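PDB 1YG2: gene activator AphA from Vibrio cholerae, which activates virulence gene expression as a winged helix transcription factor, and probably binds DNA through its PadR-like N-terminal region. Local coordinates for residues Cys103-Arg112 with Trp167-Asn176. Sequence-based numbering, arbitrary orientation.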
loop_
_atom_site.group_PDB
_atom_site.type_symbol
_atom_site.label_atom_id
_atom_site.label_comp_id
_atom_site.label_asym_id
_atom_site.label_seq_id
_atom_site.Cartn_x
_atom_site.Cartn_y
_atom_site.Cartn_z
ATOM N N CYS A 103 14.960 6.789 -13.370
ATOM C CA CYS A 103 16.238 7.411 -13.057
ATOM C C CYS A 103 17.304 7.048 -14.080
ATOM O O CYS A 103 18.363 7.670 -14.124
ATOM C CB CYS A 103 16.702 7.029 -11.658
ATOM S SG CYS A 103 15.819 7.949 -10.395
ATOM N N SER A 104 17.029 6.043 -14.904
ATOM C CA SER A 104 17.989 5.655 -15.927
ATOM C C SER A 104 17.977 6.686 -17.058
ATOM O O SER A 104 18.937 6.793 -17.818
ATOM C CB SER A 104 17.643 4.281 -16.503
ATOM O OG SER A 104 16.618 4.383 -17.478
ATOM N N VAL A 105 16.889 7.444 -17.164
ATOM C CA VAL A 105 16.767 8.448 -18.215
ATOM C C VAL A 105 16.515 9.858 -17.691
ATOM O O VAL A 105 16.446 10.805 -18.467
ATOM C CB VAL A 105 15.628 8.088 -19.197
ATOM C CG1 VAL A 105 15.927 6.764 -19.875
ATOM C CG2 VAL A 105 14.298 8.008 -18.453
ATOM N N GLN A 106 16.371 9.998 -16.378
ATOM C CA GLN A 106 16.119 11.303 -15.773
ATOM C C GLN A 106 17.202 11.656 -14.763
ATOM O O GLN A 106 17.918 10.781 -14.275
ATOM C CB GLN A 106 14.767 11.303 -15.052
ATOM C CG GLN A 106 13.562 10.971 -15.918
ATOM C CD GLN A 106 13.106 12.136 -16.772
ATOM O OE1 GLN A 106 13.820 12.591 -17.663
ATOM N NE2 GLN A 106 11.908 12.628 -16.502
ATOM N N SER A 107 17.322 12.942 -14.453
ATOM C CA SER A 107 18.301 13.390 -13.472
ATOM C C SER A 107 17.822 12.822 -12.147
ATOM O O SER A 107 16.744 13.171 -11.678
ATOM C CB SER A 107 18.331 14.920 -13.408
ATOM O OG SER A 107 17.051 15.443 -13.088
ATOM N N ALA A 108 18.620 11.941 -11.553
ATOM C CA ALA A 108 18.253 11.304 -10.293
ATOM C C ALA A 108 18.213 12.259 -9.105
ATOM O O ALA A 108 17.807 11.876 -8.007
ATOM C CB ALA A 108 19.211 10.153 -10.005
ATOM N N GLU A 109 18.627 13.500 -9.337
ATOM C CA GLU A 109 18.672 14.532 -8.301
ATOM C C GLU A 109 17.339 14.771 -7.591
ATOM O O GLU A 109 17.231 14.569 -6.383
ATOM C CB GLU A 109 19.161 15.849 -8.908
ATOM C CG GLU A 109 19.823 15.682 -10.273
ATOM C CD GLU A 109 19.870 16.978 -11.067
ATOM O OE1 GLU A 109 18.791 17.543 -11.361
ATOM O OE2 GLU A 109 20.987 17.429 -11.397
ATOM N N PRO A 110 16.306 15.210 -8.335
ATOM C CA PRO A 110 14.990 15.471 -7.744
ATOM C C PRO A 110 14.451 14.279 -6.969
ATOM O O PRO A 110 13.931 14.429 -5.868
ATOM C CB PRO A 110 14.116 15.788 -8.958
ATOM C CG PRO A 110 15.077 16.355 -9.932
ATOM C CD PRO A 110 16.266 15.437 -9.790
ATOM N N TYR A 111 14.574 13.095 -7.556
ATOM C CA TYR A 111 14.076 11.887 -6.920
ATOM C C TYR A 111 14.787 11.597 -5.605
ATOM O O TYR A 111 14.146 11.391 -4.575
ATOM C CB TYR A 111 14.235 10.685 -7.854
ATOM C CG TYR A 111 13.585 9.437 -7.303
ATOM C CD1 TYR A 111 12.225 9.419 -7.005
ATOM C CD2 TYR A 111 14.333 8.291 -7.040
ATOM C CE1 TYR A 111 11.623 8.295 -6.458
ATOM C CE2 TYR A 111 13.741 7.160 -6.494
ATOM C CZ TYR A 111 12.387 7.169 -6.205
ATOM O OH TYR A 111 11.787 6.058 -5.665
ATOM N N ARG A 112 16.114 11.581 -5.656
ATOM C CA ARG A 112 16.939 11.309 -4.489
ATOM C C ARG A 112 16.578 12.187 -3.301
ATOM O O ARG A 112 16.590 11.733 -2.160
ATOM C CB ARG A 112 18.410 11.510 -4.837
ATOM C CG ARG A 112 19.360 11.013 -3.779
ATOM C CD ARG A 112 20.798 11.012 -4.279
ATOM N NE ARG A 112 21.658 10.228 -3.397
ATOM C CZ ARG A 112 21.850 10.497 -2.108
ATOM N NH1 ARG A 112 21.248 11.539 -1.547
ATOM N NH2 ARG A 112 22.625 9.710 -1.374
ATOM N N TRP A 167 14.177 -0.399 2.613
ATOM C CA TRP A 167 14.254 -0.376 1.155
ATOM C C TRP A 167 14.768 0.967 0.634
ATOM O O TRP A 167 15.653 1.023 -0.217
ATOM C CB TRP A 167 12.877 -0.639 0.542
ATOM C CG TRP A 167 12.911 -0.576 -0.942
ATOM C CD1 TRP A 167 13.546 -1.446 -1.780
ATOM C CD2 TRP A 167 12.348 0.442 -1.771
ATOM N NE1 TRP A 167 13.419 -1.027 -3.082
ATOM C CE2 TRP A 167 12.689 0.134 -3.106
ATOM C CE3 TRP A 167 11.594 1.600 -1.517
ATOM C CZ2 TRP A 167 12.300 0.927 -4.188
ATOM C CZ3 TRP A 167 11.204 2.393 -2.591
ATOM C CH2 TRP A 167 11.564 2.052 -3.914
ATOM N N ALA A 168 14.185 2.044 1.143
ATOM C CA ALA A 168 14.560 3.392 0.739
ATOM C C ALA A 168 16.057 3.614 0.916
ATOM O O ALA A 168 16.710 4.197 0.046
ATOM C CB ALA A 168 13.774 4.399 1.547
ATOM N N ASP A 169 16.608 3.151 2.035
ATOM C CA ASP A 169 18.041 3.303 2.264
ATOM C C ASP A 169 18.816 2.539 1.202
ATOM O O ASP A 169 19.831 3.019 0.703
ATOM C CB ASP A 169 18.451 2.783 3.643
ATOM C CG ASP A 169 17.999 3.684 4.771
ATOM O OD1 ASP A 169 17.786 4.894 4.529
ATOM O OD2 ASP A 169 17.870 3.175 5.909
ATOM N N GLU A 170 18.351 1.339 0.856
ATOM C CA GLU A 170 19.043 0.560 -0.166
ATOM C C GLU A 170 19.068 1.315 -1.486
ATOM O O GLU A 170 20.071 1.304 -2.196
ATOM C CB GLU A 170 18.375 -0.798 -0.369
ATOM C CG GLU A 170 18.712 -1.797 0.706
ATOM C CD GLU A 170 18.279 -3.198 0.345
ATOM O OE1 GLU A 170 18.471 -3.613 -0.819
ATOM O OE2 GLU A 170 17.758 -3.896 1.231
ATOM N N VAL A 171 17.961 1.967 -1.815
ATOM C CA VAL A 171 17.889 2.731 -3.051
ATOM C C VAL A 171 18.832 3.920 -2.956
ATOM O O VAL A 171 19.622 4.171 -3.864
ATOM C CB VAL A 171 16.470 3.258 -3.308
ATOM C CG1 VAL A 171 16.477 4.184 -4.521
ATOM C CG2 VAL A 171 15.513 2.092 -3.526
ATOM N N LEU A 172 18.740 4.649 -1.847
ATOM C CA LEU A 172 19.579 5.821 -1.621
ATOM C C LEU A 172 21.048 5.500 -1.816
ATOM O O LEU A 172 21.813 6.340 -2.287
ATOM C CB LEU A 172 19.338 6.376 -0.217
ATOM C CG LEU A 172 17.925 6.936 -0.048
ATOM C CD1 LEU A 172 17.699 7.390 1.374
ATOM C CD2 LEU A 172 17.728 8.092 -1.011
ATOM N N ALA A 173 21.436 4.277 -1.469
ATOM C CA ALA A 173 22.820 3.850 -1.623
ATOM C C ALA A 173 23.162 3.661 -3.094
ATOM O O ALA A 173 24.162 4.189 -3.575
ATOM C CB ALA A 173 23.056 2.556 -0.866
ATOM N N GLU A 174 22.334 2.903 -3.805
ATOM C CA GLU A 174 22.562 2.646 -5.221
ATOM C C GLU A 174 22.639 3.933 -6.026
ATOM O O GLU A 174 23.414 4.037 -6.977
ATOM C CB GLU A 174 21.444 1.774 -5.793
ATOM C CG GLU A 174 21.380 0.369 -5.228
ATOM C CD GLU A 174 22.640 -0.430 -5.492
ATOM O OE1 GLU A 174 23.118 -0.440 -6.646
ATOM O OE2 GLU A 174 23.148 -1.053 -4.538
ATOM N N LEU A 175 21.825 4.910 -5.650
ATOM C CA LEU A 175 21.806 6.181 -6.358
ATOM C C LEU A 175 23.135 6.935 -6.244
ATOM O O LEU A 175 23.319 7.976 -6.879
ATOM C CB LEU A 175 20.637 7.042 -5.859
ATOM C CG LEU A 175 19.252 6.556 -6.322
ATOM C CD1 LEU A 175 18.148 7.349 -5.651
ATOM C CD2 LEU A 175 19.150 6.687 -7.834
ATOM N N ASN A 176 24.061 6.399 -5.451
ATOM C CA ASN A 176 25.380 7.011 -5.281
ATOM C C ASN A 176 26.442 6.183 -5.990
ATOM O O ASN A 176 27.209 6.698 -6.799
ATOM C CB ASN A 176 25.756 7.127 -3.800
ATOM C CG ASN A 176 24.756 7.935 -3.005
ATOM O OD1 ASN A 176 24.105 8.835 -3.533
ATOM N ND2 ASN A 176 24.641 7.627 -1.718
#
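R112 and L172 mark the closest backbone approach, CA to CA 6.7 Å, where the 108-112 and 167-176 helical segments run nearly antiparallel at 155° with axes 11.2 Å apart. L175 is the central apolar residue, and its two methyls diverge: CD2 lies 4.1 Å from A108 CB and also borders SG of C103, while CD1 approaches CD2 of the Y111 ring at 4.2 Å. V171 CG1 sits at the edge of that same ring, near its plane. Y111 OH, close to the W167 ring, also makes a weak hydrogen bond to F96 O, tying in helix 95-101. On the outer side, R112 leaves its helix with CG anti to the backbone N (chi1 -169°) and stays extended to NE, which carries the guanidinium past L175 CB to N176. OD1 of N176 accepts two weak, bent hydrogen bonds, from NE and NH2 of R112, each 2.8 Å; it sits at the guanidinium edge, and the guanidinium and amide planes are nearly coplanar (27° apart). W167 NE1 hydrogen-bonds L152 O of the second subunit, placing the contact beside the dimer interface. Such packing is characteristic of an antiparallel pair of long helices, here 108-136 and 145-177 of the C-terminal virulence-activator family region.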